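Local coordinates for putative periplasmic protein (PDB 3DUE) that is of unknown function but, as a putative periplasmic protein of a PepSY-like, beta-lactamase-inhibitor-like family, possibly acts as an inhibitor, at residues Ala2-Pro7 with Met35-Phe40; Asn11-Thr16 with Tyr44-Thr49; Thr19-His24 with Leu54-Lys59. All coordinates share one frame; numbering follows the deposited sequence.

Contact 1: Ala2-Pro7 with Met35-Phe40; sequences ADDDKP and METDWF
Lys6 pairs with selenomethionine Met35 in a single antiparallel hydrogen-bonded bridge, which adds the short strand 6-7 to the margin of the sheet beside strand 30-38. The contact lies at the surface, and strand 6-7 is the outermost strand on this side. Lys6 N donates to Met35 O at 3.1 Å, within the plane of that carbonyl, and Met35 N donates to Lys6 O at 2.9 Å with an N-H...O angle of 165°. Met35 O also receives a CA-H...O contact from Asp5 CA at 3.3 Å, so one carbonyl oxygen holds two successive residues of the incoming chain.

Before Lys6 the pairing of the two segments passes to side chains and water, although Thr37 still has a backbone bond with Gly1. Asp4 and Thr37 cross at about a right angle, with Asp4 CB 3.8 Å from Thr37 OG1. Their polar ends are joined by a water that donates to Asp4 OD2 and lies 2.9 Å from Thr37 OG1; Asp4 OD2 also bonds the amino terminus of Gly1. A second water donates to Asp4 O and, weakly, to Met35 O.

Asp5 meets Glu36 chiefly through its CB, which packs against Glu36 OE1 at 3.6 Å. Glu36 is bent at chi2 (-85°), which turns its CD back toward Asp5. Asp5 OD1 lies 4.2 Å from Glu36 OE1, an approach of like charges that is probably unfavourable and probably eased by the salt bridge from Glu36 OE2 to Lys34 NZ. Between these two segments, then, the edge strand rests on two backbone bonds and, beyond them, on water-bridged and acidic side chains.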
loop_
_atom_site.group_PDB
_atom_site.type_symbol
_atom_site.label_atom_id
_atom_site.label_comp_id
_atom_site.label_asym_id
_atom_site.label_seq_id
_atom_site.Cartn_x
_atom_site.Cartn_y
_atom_site.Cartn_z
ATOM N N ALA A 2 -3.848 -3.424 20.165
ATOM C CA ALA A 2 -3.041 -4.640 20.114
ATOM C C ALA A 2 -3.846 -5.927 20.283
ATOM O O ALA A 2 -4.423 -6.162 21.353
ATOM C CB ALA A 2 -2.000 -4.598 21.252
ATOM N N ASP A 3 -3.852 -6.763 19.248
ATOM C CA ASP A 3 -4.483 -8.083 19.348
ATOM C C ASP A 3 -6.037 -8.045 19.431
ATOM O O ASP A 3 -6.665 -8.963 19.954
ATOM C CB ASP A 3 -3.923 -8.824 20.568
ATOM C CG ASP A 3 -4.092 -10.319 20.467
ATOM O OD1 ASP A 3 -3.747 -10.848 19.391
ATOM O OD2 ASP A 3 -4.561 -10.948 21.451
ATOM N N ASP A 4 -6.642 -6.980 18.922
ATOM C CA ASP A 4 -8.112 -6.872 18.891
ATOM C C ASP A 4 -8.609 -7.269 17.502
ATOM O O ASP A 4 -9.796 -7.193 17.213
ATOM C CB ASP A 4 -8.535 -5.437 19.173
ATOM C CG ASP A 4 -8.325 -5.034 20.606
ATOM O OD1 ASP A 4 -8.359 -5.903 21.511
ATOM O OD2 ASP A 4 -8.163 -3.821 20.833
ATOM N N ASP A 5 -7.696 -7.744 16.663
ATOM C CA ASP A 5 -8.021 -8.062 15.272
ATOM C C ASP A 5 -8.983 -9.240 15.142
ATOM O O ASP A 5 -9.073 -10.063 16.036
ATOM C CB ASP A 5 -6.743 -8.346 14.498
ATOM C CG ASP A 5 -5.864 -9.354 15.184
ATOM O OD1 ASP A 5 -5.234 -9.004 16.202
ATOM O OD2 ASP A 5 -5.795 -10.501 14.703
ATOM N N LYS A 6 -9.685 -9.297 14.017
ATOM C CA LYS A 6 -10.609 -10.386 13.729
ATOM C C LYS A 6 -10.432 -10.801 12.285
ATOM O O LYS A 6 -10.268 -9.957 11.429
ATOM C CB LYS A 6 -12.050 -9.952 13.997
ATOM C CG LYS A 6 -12.303 -9.727 15.523
ATOM C CD LYS A 6 -13.811 -9.715 15.857
ATOM C CE LYS A 6 -14.129 -9.333 17.343
ATOM N NZ LYS A 6 -13.603 -10.354 18.343
ATOM N N PRO A 7 -10.437 -12.111 12.026
ATOM C CA PRO A 7 -10.315 -12.545 10.638
ATOM C C PRO A 7 -11.597 -12.242 9.842
ATOM O O PRO A 7 -12.720 -12.313 10.387
ATOM C CB PRO A 7 -10.074 -14.061 10.758
ATOM C CG PRO A 7 -10.701 -14.466 12.034
ATOM C CD PRO A 7 -10.578 -13.252 12.966
HETATM N N MSE A 35 -9.560 -7.497 10.029
HETATM C CA MSE A 35 -9.937 -6.141 10.346
HETATM C C MSE A 35 -9.243 -5.809 11.657
HETATM O O MSE A 35 -9.218 -6.633 12.551
HETATM C CB MSE A 35 -11.445 -6.005 10.496
HETATM C CG MSE A 35 -11.858 -4.581 10.743
HETATM SE SE MSE A 35 -13.741 -4.438 11.140
HETATM C CE MSE A 35 -13.847 -5.797 12.638
ATOM N N GLU A 36 -8.667 -4.604 11.733
ATOM C CA GLU A 36 -7.938 -4.097 12.901
ATOM C C GLU A 36 -8.652 -2.842 13.430
ATOM O O GLU A 36 -9.376 -2.189 12.694
ATOM C CB GLU A 36 -6.495 -3.676 12.509
ATOM C CG GLU A 36 -5.458 -4.755 12.231
ATOM C CD GLU A 36 -4.708 -5.340 13.443
ATOM O OE1 GLU A 36 -5.101 -5.101 14.635
ATOM O OE2 GLU A 36 -3.694 -6.062 13.187
ATOM N N THR A 37 -8.457 -2.528 14.720
ATOM C CA THR A 37 -8.985 -1.318 15.264
ATOM C C THR A 37 -7.873 -0.570 15.989
ATOM O O THR A 37 -6.971 -1.182 16.569
ATOM C CB THR A 37 -10.125 -1.594 16.246
ATOM O OG1 THR A 37 -9.605 -2.274 17.392
ATOM C CG2 THR A 37 -11.211 -2.420 15.588
ATOM N N ASP A 38 -7.963 0.755 15.947
ATOM C CA ASP A 38 -7.052 1.668 16.633
ATOM C C ASP A 38 -7.970 2.773 17.154
ATOM O O ASP A 38 -8.351 3.618 16.372
ATOM C CB ASP A 38 -6.062 2.224 15.616
ATOM C CG ASP A 38 -4.987 3.083 16.227
ATOM O OD1 ASP A 38 -4.848 3.195 17.470
ATOM O OD2 ASP A 38 -4.265 3.696 15.419
ATOM N N TRP A 39 -8.265 2.793 18.453
ATOM C CA TRP A 39 -9.271 3.679 19.025
ATOM C C TRP A 39 -10.510 3.434 18.164
ATOM O O TRP A 39 -10.901 2.276 18.020
ATOM C CB TRP A 39 -8.812 5.137 19.086
ATOM C CG TRP A 39 -7.744 5.298 20.124
ATOM C CD1 TRP A 39 -6.407 5.128 19.923
ATOM C CD2 TRP A 39 -7.911 5.581 21.509
ATOM N NE1 TRP A 39 -5.733 5.325 21.087
ATOM C CE2 TRP A 39 -6.626 5.603 22.082
ATOM C CE3 TRP A 39 -9.012 5.883 22.324
ATOM C CZ2 TRP A 39 -6.412 5.878 23.435
ATOM C CZ3 TRP A 39 -8.807 6.143 23.675
ATOM C CH2 TRP A 39 -7.509 6.158 24.219
ATOM N N PHE A 40 -11.123 4.462 17.583
ATOM C CA PHE A 40 -12.313 4.216 16.759
ATOM C C PHE A 40 -12.010 4.096 15.275
ATOM O O PHE A 40 -12.941 4.126 14.489
ATOM C CB PHE A 40 -13.427 5.253 16.956
ATOM C CG PHE A 40 -14.298 5.052 18.215
ATOM C CD1 PHE A 40 -14.303 3.856 18.938
ATOM C CD2 PHE A 40 -15.200 6.042 18.571
ATOM C CE1 PHE A 40 -15.133 3.695 20.073
ATOM C CE2 PHE A 40 -16.043 5.900 19.683
ATOM C CZ PHE A 40 -16.017 4.707 20.435
HETATM O O HOH W 1 -10.677 -2.496 20.050
HETATM O O HOH W 2 -11.288 -5.788 15.171
#

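Contact 2: Asn11-Thr16 with Tyr44-Thr49; sequences NQLPQT and YDVIFT
Leu13 and Pro14 meet Tyr44, and Leu13 also meets Val46, where the chain entering helix 15-24 packs against strand 41-48, part of the helix-on-antiparallel-sheet arrangement of this PepSY-like protein. Pro14 and Tyr44 reach toward each other tip to tip. The proline CD sits over one face of the tyrosine ring in a CH-pi contact, 3.8 Å from the centroid and 15° off the ring normal, while its CG lies 3.6 Å from Tyr44 CE2. Leu13 slides past the tyrosine in the opposite direction and puts CD2 against Tyr44 CB at 3.7 Å. The same leucine spans two strand residues, because its other branch, CD1, turns to Val46 CG2.

The next shell explains how these groups are set. Pro14 is the N-cap residue of helix 15-24, so the ring that covers the tyrosine face also marks where the helix starts. Just before it, Leu13 O accepts a hydrogen bond from Gln18 NE2, a side chain in the first turns of that helix, and the leucine side chain packs on Ile8 and Ile21. On the sheet side, Tyr44 touches Met35 of the adjoining strand. Its CB points toward the Leu13-Pro14 segment, and CG stands anti to the carbonyl carbon (chi1 -62°). Val46 has CG2 in the equivalent position, anti to its carbonyl carbon, and this methyl also lies 4.1 Å from Leu13 CD2.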
loop_
_atom_site.group_PDB
_atom_site.type_symbol
_atom_site.label_atom_id
_atom_site.label_comp_id
_atom_site.label_asym_id
_atom_site.label_seq_id
_atom_site.Cartn_x
_atom_site.Cartn_y
_atom_site.Cartn_z
ATOM N N ASN A 11 -15.331 -10.717 0.970
ATOM C CA ASN A 11 -16.607 -10.013 0.818
ATOM C C ASN A 11 -17.010 -9.144 2.008
ATOM O O ASN A 11 -18.031 -8.487 1.952
ATOM C CB ASN A 11 -17.740 -10.950 0.426
ATOM C CG ASN A 11 -18.058 -11.957 1.481
ATOM O OD1 ASN A 11 -17.654 -11.852 2.659
ATOM N ND2 ASN A 11 -18.827 -12.946 1.080
ATOM N N GLN A 12 -16.241 -9.170 3.089
ATOM C CA GLN A 12 -16.451 -8.286 4.236
ATOM C C GLN A 12 -15.601 -6.996 4.154
ATOM O O GLN A 12 -15.687 -6.127 5.022
ATOM C CB GLN A 12 -16.206 -9.002 5.553
ATOM C CG GLN A 12 -17.189 -10.140 5.804
ATOM C CD GLN A 12 -16.891 -10.899 7.080
ATOM O OE1 GLN A 12 -15.909 -11.636 7.159
ATOM N NE2 GLN A 12 -17.761 -10.744 8.084
ATOM N N LEU A 13 -14.757 -6.877 3.139
ATOM C CA LEU A 13 -14.020 -5.628 2.915
ATOM C C LEU A 13 -14.938 -4.580 2.282
ATOM O O LEU A 13 -15.859 -4.933 1.518
ATOM C CB LEU A 13 -12.846 -5.913 1.943
ATOM C CG LEU A 13 -11.681 -6.812 2.305
ATOM C CD1 LEU A 13 -10.912 -7.312 1.021
ATOM C CD2 LEU A 13 -10.720 -6.156 3.284
ATOM N N PRO A 14 -14.678 -3.276 2.538
ATOM C CA PRO A 14 -15.448 -2.292 1.843
ATOM C C PRO A 14 -15.339 -2.540 0.334
ATOM O O PRO A 14 -14.304 -3.009 -0.157
ATOM C CB PRO A 14 -14.782 -0.973 2.251
ATOM C CG PRO A 14 -14.172 -1.271 3.578
ATOM C CD PRO A 14 -13.661 -2.658 3.406
ATOM N N GLN A 15 -16.420 -2.243 -0.376
ATOM C CA GLN A 15 -16.498 -2.390 -1.815
ATOM C C GLN A 15 -15.255 -1.846 -2.559
ATOM O O GLN A 15 -14.718 -2.506 -3.453
ATOM C CB GLN A 15 -17.736 -1.643 -2.312
ATOM C CG GLN A 15 -17.859 -1.699 -3.789
ATOM C CD GLN A 15 -18.920 -0.822 -4.431
ATOM O OE1 GLN A 15 -18.852 -0.655 -5.637
ATOM N NE2 GLN A 15 -19.907 -0.285 -3.676
ATOM N N THR A 16 -14.817 -0.655 -2.187
ATOM C CA THR A 16 -13.676 -0.004 -2.850
ATOM C C THR A 16 -12.383 -0.839 -2.736
ATOM O O THR A 16 -11.628 -0.936 -3.717
ATOM C CB THR A 16 -13.500 1.448 -2.324
ATOM O OG1 THR A 16 -14.721 2.166 -2.558
ATOM C CG2 THR A 16 -12.352 2.174 -3.043
ATOM N N TYR A 44 -8.217 -2.531 7.462
ATOM C CA TYR A 44 -8.335 -3.861 6.906
ATOM C C TYR A 44 -6.977 -4.256 6.332
ATOM O O TYR A 44 -6.297 -3.392 5.791
ATOM C CB TYR A 44 -9.386 -3.818 5.789
ATOM C CG TYR A 44 -10.744 -3.431 6.294
ATOM C CD1 TYR A 44 -11.609 -4.399 6.797
ATOM C CD2 TYR A 44 -11.170 -2.102 6.277
ATOM C CE1 TYR A 44 -12.819 -4.056 7.274
ATOM C CE2 TYR A 44 -12.409 -1.746 6.737
ATOM C CZ TYR A 44 -13.226 -2.734 7.252
ATOM O OH TYR A 44 -14.488 -2.439 7.704
ATOM N N ASP A 45 -6.575 -5.505 6.513
ATOM C CA ASP A 45 -5.288 -5.999 5.978
ATOM C C ASP A 45 -5.529 -7.265 5.203
ATOM O O ASP A 45 -6.371 -8.072 5.604
ATOM C CB ASP A 45 -4.260 -6.224 7.071
ATOM C CG ASP A 45 -3.939 -4.926 7.842
ATOM O OD1 ASP A 45 -4.669 -4.613 8.782
ATOM O OD2 ASP A 45 -2.938 -4.234 7.503
ATOM N N VAL A 46 -4.868 -7.372 4.046
ATOM C CA VAL A 46 -4.948 -8.533 3.170
ATOM C C VAL A 46 -3.533 -8.947 2.771
ATOM O O VAL A 46 -2.718 -8.085 2.405
ATOM C CB VAL A 46 -5.762 -8.227 1.903
ATOM C CG1 VAL A 46 -5.728 -9.393 0.947
ATOM C CG2 VAL A 46 -7.186 -7.931 2.297
ATOM N N ILE A 47 -3.217 -10.231 2.932
ATOM C CA ILE A 47 -1.944 -10.776 2.483
ATOM C C ILE A 47 -2.271 -11.845 1.495
ATOM O O ILE A 47 -3.164 -12.697 1.740
ATOM C CB ILE A 47 -1.023 -11.356 3.593
ATOM C CG1 ILE A 47 -0.791 -10.320 4.691
ATOM C CG2 ILE A 47 0.310 -11.781 2.948
ATOM C CD1 ILE A 47 -0.009 -10.823 5.920
ATOM N N PHE A 48 -1.571 -11.780 0.365
ATOM C CA PHE A 48 -1.718 -12.764 -0.696
ATOM C C PHE A 48 -0.777 -13.937 -0.450
ATOM O O PHE A 48 0.151 -13.889 0.400
ATOM C CB PHE A 48 -1.460 -12.159 -2.085
ATOM C CG PHE A 48 -2.360 -10.991 -2.428
ATOM C CD1 PHE A 48 -3.730 -11.178 -2.631
ATOM C CD2 PHE A 48 -1.834 -9.718 -2.596
ATOM C CE1 PHE A 48 -4.558 -10.116 -2.947
ATOM C CE2 PHE A 48 -2.652 -8.646 -2.890
ATOM C CZ PHE A 48 -4.016 -8.842 -3.105
ATOM N N THR A 49 -1.022 -15.023 -1.172
ATOM C CA THR A 49 -0.193 -16.234 -1.014
ATOM C C THR A 49 1.292 -16.051 -1.430
ATOM O O THR A 49 2.149 -16.748 -0.950
ATOM C CB THR A 49 -0.800 -17.447 -1.701
ATOM O OG1 THR A 49 -0.873 -17.229 -3.121
ATOM C CG2 THR A 49 -2.186 -17.740 -1.116
#

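Contact 3: Thr19-His24 with Leu54-Lys59; sequences TFIKTH and LEFDKK
Phe20 and Phe56 form an offset edge-to-face pair between helix 15-24 and strand 53-56, the edge of Phe56 directed at the face of Phe20. Their planes stand at 84° and their centroids are 5.8 Å apart. The closest atoms are Phe20 CD2 and Phe56 CE1, at 3.8 Å, so the Phe56 edge is offset from the ring centre toward the CD2 side of Phe20. Phe20 CB points toward the strand, and CG is anti to the backbone N (chi1 -178°). Leu54 arrives at the edge of that ring, its CD1 near the ring plane and 4.2 Å from Phe20 CE2.

One residue on, Ile21 makes its closest approach to both strand partners through CG1, 3.8 Å from Leu54 CD1 and 4.2 Å from Phe56 CZ, the leucine and the phenylalanine each crossing the isoleucine at a slant. Leu54 and Phe56, two apart on the strand, therefore present their side chains on the same face of the sheet. Further cover comes from Trp62, whose ring meets Phe20, and from Val65 beside Leu54, while His24 CD2 lies 3.4 Å above the plane of Phe20.

Segments of the helix and the strand run at 148° to each other, their axes 11.3 Å apart at closest approach. These apolar side chains, lying between the two, form part of the hydrophobic core of a helix laid on an antiparallel sheet, here in a PepSY-like fold.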
loop_
_atom_site.group_PDB
_atom_site.type_symbol
_atom_site.label_atom_id
_atom_site.label_comp_id
_atom_site.label_asym_id
_atom_site.label_seq_id
_atom_site.Cartn_x
_atom_site.Cartn_y
_atom_site.Cartn_z
ATOM N N THR A 19 -12.674 -3.836 -5.112
ATOM C CA THR A 19 -12.431 -3.398 -6.492
ATOM C C THR A 19 -10.935 -3.143 -6.717
ATOM O O THR A 19 -10.404 -3.414 -7.786
ATOM C CB THR A 19 -13.225 -2.110 -6.818
ATOM O OG1 THR A 19 -14.616 -2.415 -6.788
ATOM C CG2 THR A 19 -12.880 -1.538 -8.213
ATOM N N PHE A 20 -10.289 -2.568 -5.726
ATOM C CA PHE A 20 -8.857 -2.329 -5.815
ATOM C C PHE A 20 -8.082 -3.655 -6.039
ATOM O O PHE A 20 -7.218 -3.740 -6.926
ATOM C CB PHE A 20 -8.381 -1.604 -4.574
ATOM C CG PHE A 20 -6.918 -1.279 -4.591
ATOM C CD1 PHE A 20 -6.473 -0.067 -5.120
ATOM C CD2 PHE A 20 -6.002 -2.160 -4.071
ATOM C CE1 PHE A 20 -5.136 0.232 -5.111
ATOM C CE2 PHE A 20 -4.654 -1.848 -4.060
ATOM C CZ PHE A 20 -4.242 -0.673 -4.586
ATOM N N ILE A 21 -8.430 -4.693 -5.278
ATOM C CA ILE A 21 -7.802 -6.018 -5.432
ATOM C C ILE A 21 -8.090 -6.596 -6.826
ATOM O O ILE A 21 -7.198 -7.121 -7.493
ATOM C CB ILE A 21 -8.257 -6.994 -4.305
ATOM C CG1 ILE A 21 -7.773 -6.468 -2.909
ATOM C CG2 ILE A 21 -7.772 -8.422 -4.587
ATOM C CD1 ILE A 21 -8.367 -7.234 -1.724
ATOM N N LYS A 22 -9.323 -6.495 -7.291
ATOM C CA LYS A 22 -9.661 -7.056 -8.586
ATOM C C LYS A 22 -8.972 -6.315 -9.694
ATOM O O LYS A 22 -8.585 -6.924 -10.677
ATOM C CB LYS A 22 -11.179 -7.088 -8.796
ATOM C CG LYS A 22 -11.812 -8.238 -8.050
ATOM N N THR A 23 -8.781 -5.010 -9.528
ATOM C CA THR A 23 -8.120 -4.198 -10.563
ATOM C C THR A 23 -6.583 -4.450 -10.639
ATOM O O THR A 23 -6.042 -4.663 -11.718
ATOM C CB THR A 23 -8.409 -2.695 -10.319
ATOM O OG1 THR A 23 -9.822 -2.463 -10.467
ATOM C CG2 THR A 23 -7.662 -1.806 -11.358
ATOM N N HIS A 24 -5.915 -4.453 -9.492
ATOM C CA HIS A 24 -4.438 -4.454 -9.434
ATOM C C HIS A 24 -3.787 -5.772 -9.093
ATOM O O HIS A 24 -2.614 -5.957 -9.405
ATOM C CB HIS A 24 -3.931 -3.315 -8.490
ATOM C CG HIS A 24 -4.415 -1.951 -8.881
ATOM N ND1 HIS A 24 -4.042 -1.334 -10.049
ATOM C CD2 HIS A 24 -5.244 -1.083 -8.249
ATOM C CE1 HIS A 24 -4.660 -0.168 -10.148
ATOM N NE2 HIS A 24 -5.386 0.013 -9.057
ATOM N N LEU A 54 -1.617 -5.719 1.499
ATOM C CA LEU A 54 -2.380 -4.477 1.365
ATOM C C LEU A 54 -2.985 -4.144 2.741
ATOM O O LEU A 54 -3.387 -5.066 3.471
ATOM C CB LEU A 54 -3.532 -4.675 0.399
ATOM C CG LEU A 54 -3.142 -5.221 -0.965
ATOM C CD1 LEU A 54 -4.337 -5.345 -1.839
ATOM C CD2 LEU A 54 -2.062 -4.282 -1.577
ATOM N N GLU A 55 -3.038 -2.853 3.057
ATOM C CA GLU A 55 -3.789 -2.305 4.182
ATOM C C GLU A 55 -4.694 -1.200 3.606
ATOM O O GLU A 55 -4.281 -0.402 2.757
ATOM C CB GLU A 55 -2.898 -1.652 5.219
ATOM C CG GLU A 55 -3.615 -1.166 6.480
ATOM C CD GLU A 55 -2.731 -0.301 7.344
ATOM O OE1 GLU A 55 -2.132 0.693 6.804
ATOM O OE2 GLU A 55 -2.660 -0.600 8.570
ATOM N N PHE A 56 -5.900 -1.118 4.146
ATOM C CA PHE A 56 -6.909 -0.158 3.732
ATOM C C PHE A 56 -7.465 0.526 4.939
ATOM O O PHE A 56 -7.481 -0.073 6.017
ATOM C CB PHE A 56 -8.081 -0.868 3.070
ATOM C CG PHE A 56 -7.718 -1.698 1.853
ATOM C CD1 PHE A 56 -7.655 -1.104 0.614
ATOM C CD2 PHE A 56 -7.490 -3.084 1.956
ATOM C CE1 PHE A 56 -7.373 -1.820 -0.496
ATOM C CE2 PHE A 56 -7.182 -3.816 0.861
ATOM C CZ PHE A 56 -7.148 -3.191 -0.395
ATOM N N ASP A 57 -7.954 1.752 4.759
ATOM C CA ASP A 57 -8.545 2.506 5.850
ATOM C C ASP A 57 -9.979 2.048 6.029
ATOM O O ASP A 57 -10.409 1.100 5.358
ATOM C CB ASP A 57 -8.406 4.026 5.649
ATOM C CG ASP A 57 -9.241 4.580 4.483
ATOM O OD1 ASP A 57 -10.104 3.896 3.904
ATOM O OD2 ASP A 57 -9.015 5.754 4.162
ATOM N N LYS A 58 -10.711 2.715 6.917
ATOM C CA LYS A 58 -12.096 2.327 7.258
ATOM C C LYS A 58 -13.087 2.393 6.084
ATOM O O LYS A 58 -14.170 1.788 6.151
ATOM C CB LYS A 58 -12.627 3.194 8.392
ATOM C CG LYS A 58 -12.809 4.652 8.036
ATOM C CD LYS A 58 -13.183 5.481 9.243
ATOM C CE LYS A 58 -13.384 6.945 8.843
ATOM N NZ LYS A 58 -13.943 7.798 9.960
ATOM N N LYS A 59 -12.713 3.134 5.047
ATOM C CA LYS A 59 -13.515 3.280 3.843
ATOM C C LYS A 59 -12.975 2.441 2.670
ATOM O O LYS A 59 -13.505 2.527 1.561
ATOM C CB LYS A 59 -13.609 4.756 3.464
ATOM C CG LYS A 59 -14.274 5.598 4.562
ATOM C CD LYS A 59 -14.519 6.965 4.068
ATOM C CE LYS A 59 -14.587 7.962 5.153
ATOM N NZ LYS A 59 -14.658 9.295 4.534
#

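Overall arrangement
The three contacts follow the chain in step: segments 2-7, 11-16 and 19-24 come first, then 35-40, 44-49 and 54-59 in the same order, so every pair of contacts crosses along the sequence. Contact 1 joins the outermost strand to strand 30-38, whereas contact 2 sets the lead-in and N-cap of helix 15-24 against strand 41-48, and contact 3 the helix itself against strand 53-56. Centres of contacts 2 and 3 lie 6 Å apart, linked through probable backbone hydrogen bonds between these strands; contact 1 is 14 Å from contact 2 and 18 Å from contact 3. Burial rises from edge to core, and together they tie the N-terminal chain to its half of the antiparallel sheet.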